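Local structure of NIPSNAP domain protein (Burkholderia xenovorans, 5K9F) at residues R14-K19 with S24-L29. The protein is of unknown function, but belongs to the NipSnap family and binds oxamic acid in a pocket of its NIPSNAP domain. Residues are numbered along the deposited sequence; the frame is centred on the assembly and turned at random.
Sequences RTYWLK and STFLSL. With OXM (oxamic acid), chain B.
L18 on strand 10-18 packs against F26 on helix 23-33. One methyl of L18 does the touching: CD1 lies 3.7 Å from CB of F26 and 3.8 Å from its CG. The methyl packs against the base of the phenylalanine side chain, and the two side chains cross at about a right angle. F26 has CG anti to the backbone N (chi1 -179°). This places the ring beside L18 and Y16, with its CZ end aimed near O1 of oxamic acid and Y16 to one side. The fit to Y16 is looser, with CZ 4.3 Å from CD1 of Y16. CZ lies near the plane of the tyrosine ring, at its edge. No hydrogen bond joins the two segments; the contact is apolar, and L18, Y16 and F26 are all buried. M94 and Y48 also pack on F26.

Oxamic acid lies beyond both rings and meets each at an edge. Its N1 is 2.6 Å from OH of Y16, near the plane of that ring. Its O1 is 3.9 Å from CZ of F26. R14 grips the same tyrosine oxygen side-on, with NE and NH2 each 3.1 Å away and OH in the guanidinium plane. This double grip fixes where the hydroxyl sits and may polarise it. NH1 of R14 forms a salt bridge with E12. Y16 and F26 thus form one wall of the oxamic acid pocket, between sheet and helices in a ferredoxin-like domain of the dimeric alpha+beta barrel clan.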
loop_
_atom_site.group_PDB
_atom_site.type_symbol
_atom_site.label_atom_id
_atom_site.label_comp_id
_atom_site.label_asym_id
_atom_site.label_seq_id
_atom_site.Cartn_x
_atom_site.Cartn_y
_atom_site.Cartn_z
ATOM N N ARG A 14 -1.967 -17.807 -5.311
ATOM C CA ARG A 14 -2.952 -16.907 -5.902
ATOM C C ARG A 14 -3.879 -16.395 -4.816
ATOM O O ARG A 14 -4.271 -17.144 -3.918
ATOM C CB ARG A 14 -3.802 -17.606 -6.960
ATOM C CG ARG A 14 -3.054 -18.063 -8.149
ATOM C CD ARG A 14 -3.957 -18.879 -9.050
ATOM N NE ARG A 14 -4.950 -18.104 -9.794
ATOM C CZ ARG A 14 -4.687 -17.402 -10.901
ATOM N NH1 ARG A 14 -3.450 -17.328 -11.391
ATOM N NH2 ARG A 14 -5.662 -16.777 -11.525
ATOM N N THR A 15 -4.249 -15.126 -4.909
ATOM C CA THR A 15 -5.195 -14.541 -3.967
ATOM C C THR A 15 -6.339 -13.928 -4.753
ATOM O O THR A 15 -6.105 -13.147 -5.678
ATOM C CB THR A 15 -4.545 -13.453 -3.091
ATOM O OG1 THR A 15 -3.471 -13.995 -2.311
ATOM C CG2 THR A 15 -5.568 -12.829 -2.132
ATOM N N TYR A 16 -7.570 -14.245 -4.359
ATOM C CA TYR A 16 -8.748 -13.561 -4.871
ATOM C C TYR A 16 -9.389 -12.789 -3.730
ATOM O O TYR A 16 -9.579 -13.333 -2.636
ATOM C CB TYR A 16 -9.772 -14.538 -5.452
ATOM C CG TYR A 16 -9.292 -15.397 -6.591
ATOM C CD1 TYR A 16 -10.018 -16.507 -6.973
ATOM C CD2 TYR A 16 -8.137 -15.085 -7.295
ATOM C CE1 TYR A 16 -9.603 -17.312 -8.012
ATOM C CE2 TYR A 16 -7.711 -15.892 -8.353
ATOM C CZ TYR A 16 -8.455 -16.994 -8.697
ATOM O OH TYR A 16 -8.045 -17.794 -9.737
ATOM N N TRP A 17 -9.707 -11.522 -3.979
ATOM C CA TRP A 17 -10.523 -10.729 -3.076
ATOM C C TRP A 17 -11.957 -10.807 -3.567
ATOM O O TRP A 17 -12.239 -10.437 -4.710
ATOM C CB TRP A 17 -10.058 -9.269 -3.029
ATOM C CG TRP A 17 -8.749 -9.041 -2.312
ATOM C CD1 TRP A 17 -8.582 -8.530 -1.049
ATOM C CD2 TRP A 17 -7.432 -9.300 -2.816
ATOM N NE1 TRP A 17 -7.251 -8.462 -0.741
ATOM C CE2 TRP A 17 -6.520 -8.925 -1.803
ATOM C CE3 TRP A 17 -6.935 -9.810 -4.020
ATOM C CZ2 TRP A 17 -5.143 -9.039 -1.963
ATOM C CZ3 TRP A 17 -5.565 -9.923 -4.178
ATOM C CH2 TRP A 17 -4.686 -9.528 -3.156
ATOM N N LEU A 18 -12.845 -11.298 -2.713
ATOM C CA LEU A 18 -14.241 -11.527 -3.047
ATOM C C LEU A 18 -15.129 -10.429 -2.477
ATOM O O LEU A 18 -14.748 -9.705 -1.555
ATOM C CB LEU A 18 -14.707 -12.884 -2.512
ATOM C CG LEU A 18 -13.865 -14.087 -2.934
ATOM C CD1 LEU A 18 -14.533 -15.344 -2.381
ATOM C CD2 LEU A 18 -13.748 -14.161 -4.442
ATOM N N LYS A 19 -16.322 -10.314 -3.055
ATOM C CA LYS A 19 -17.335 -9.412 -2.524
ATOM C C LYS A 19 -17.594 -9.737 -1.054
ATOM O O LYS A 19 -17.647 -10.917 -0.680
ATOM C CB LYS A 19 -18.624 -9.543 -3.340
ATOM N N SER A 24 -18.252 -18.117 1.710
ATOM C CA SER A 24 -18.844 -19.447 1.834
ATOM C C SER A 24 -19.609 -19.834 0.571
ATOM O O SER A 24 -19.587 -21.006 0.166
ATOM C CB SER A 24 -19.743 -19.519 3.067
ATOM O OG SER A 24 -20.857 -18.663 2.943
ATOM N N THR A 25 -20.271 -18.874 -0.076
ATOM C CA THR A 25 -20.959 -19.164 -1.332
ATOM C C THR A 25 -19.966 -19.564 -2.416
ATOM O O THR A 25 -20.194 -20.535 -3.156
ATOM C CB THR A 25 -21.768 -17.945 -1.779
ATOM O OG1 THR A 25 -22.765 -17.645 -0.797
ATOM C CG2 THR A 25 -22.453 -18.206 -3.110
ATOM N N PHE A 26 -18.856 -18.830 -2.517
ATOM C CA PHE A 26 -17.837 -19.144 -3.514
ATOM C C PHE A 26 -17.252 -20.531 -3.278
ATOM O O PHE A 26 -17.121 -21.329 -4.216
ATOM C CB PHE A 26 -16.732 -18.081 -3.492
ATOM C CG PHE A 26 -15.644 -18.318 -4.505
ATOM C CD1 PHE A 26 -14.543 -19.104 -4.192
ATOM C CD2 PHE A 26 -15.725 -17.757 -5.771
ATOM C CE1 PHE A 26 -13.555 -19.339 -5.117
ATOM C CE2 PHE A 26 -14.733 -17.977 -6.706
ATOM C CZ PHE A 26 -13.643 -18.775 -6.381
ATOM N N LEU A 27 -16.886 -20.832 -2.031
ATOM C CA LEU A 27 -16.239 -22.112 -1.750
ATOM C C LEU A 27 -17.181 -23.280 -2.009
ATOM O O LEU A 27 -16.749 -24.328 -2.490
ATOM C CB LEU A 27 -15.726 -22.149 -0.307
ATOM C CG LEU A 27 -14.525 -21.234 -0.048
ATOM C CD1 LEU A 27 -14.161 -21.279 1.434
ATOM C CD2 LEU A 27 -13.334 -21.623 -0.928
ATOM N N SER A 28 -18.465 -23.122 -1.685
ATOM C CA SER A 28 -19.429 -24.182 -1.959
ATOM C C SER A 28 -19.607 -24.397 -3.455
ATOM O O SER A 28 -19.659 -25.544 -3.922
ATOM C CB SER A 28 -20.769 -23.853 -1.307
ATOM O OG SER A 28 -20.668 -23.930 0.099
ATOM N N LEU A 29 -19.722 -23.310 -4.217
ATOM C CA LEU A 29 -19.897 -23.419 -5.661
ATOM C C LEU A 29 -18.654 -24.002 -6.320
ATOM O O LEU A 29 -18.759 -24.856 -7.212
ATOM C CB LEU A 29 -20.222 -22.042 -6.239
ATOM C CG LEU A 29 -20.583 -21.934 -7.718
ATOM C CD1 LEU A 29 -21.843 -22.715 -8.047
ATOM C CD2 LEU A 29 -20.756 -20.463 -8.066
HETATM C C1 OXM B . -11.166 -19.553 -10.215
HETATM N N1 OXM B . -9.858 -19.567 -10.450
HETATM O O1 OXM B . -11.721 -20.305 -9.384
HETATM C C2 OXM B . -12.037 -18.602 -10.931
HETATM O O2 OXM B . -13.248 -18.566 -10.605
HETATM O O3 OXM B . -11.571 -17.856 -11.823
#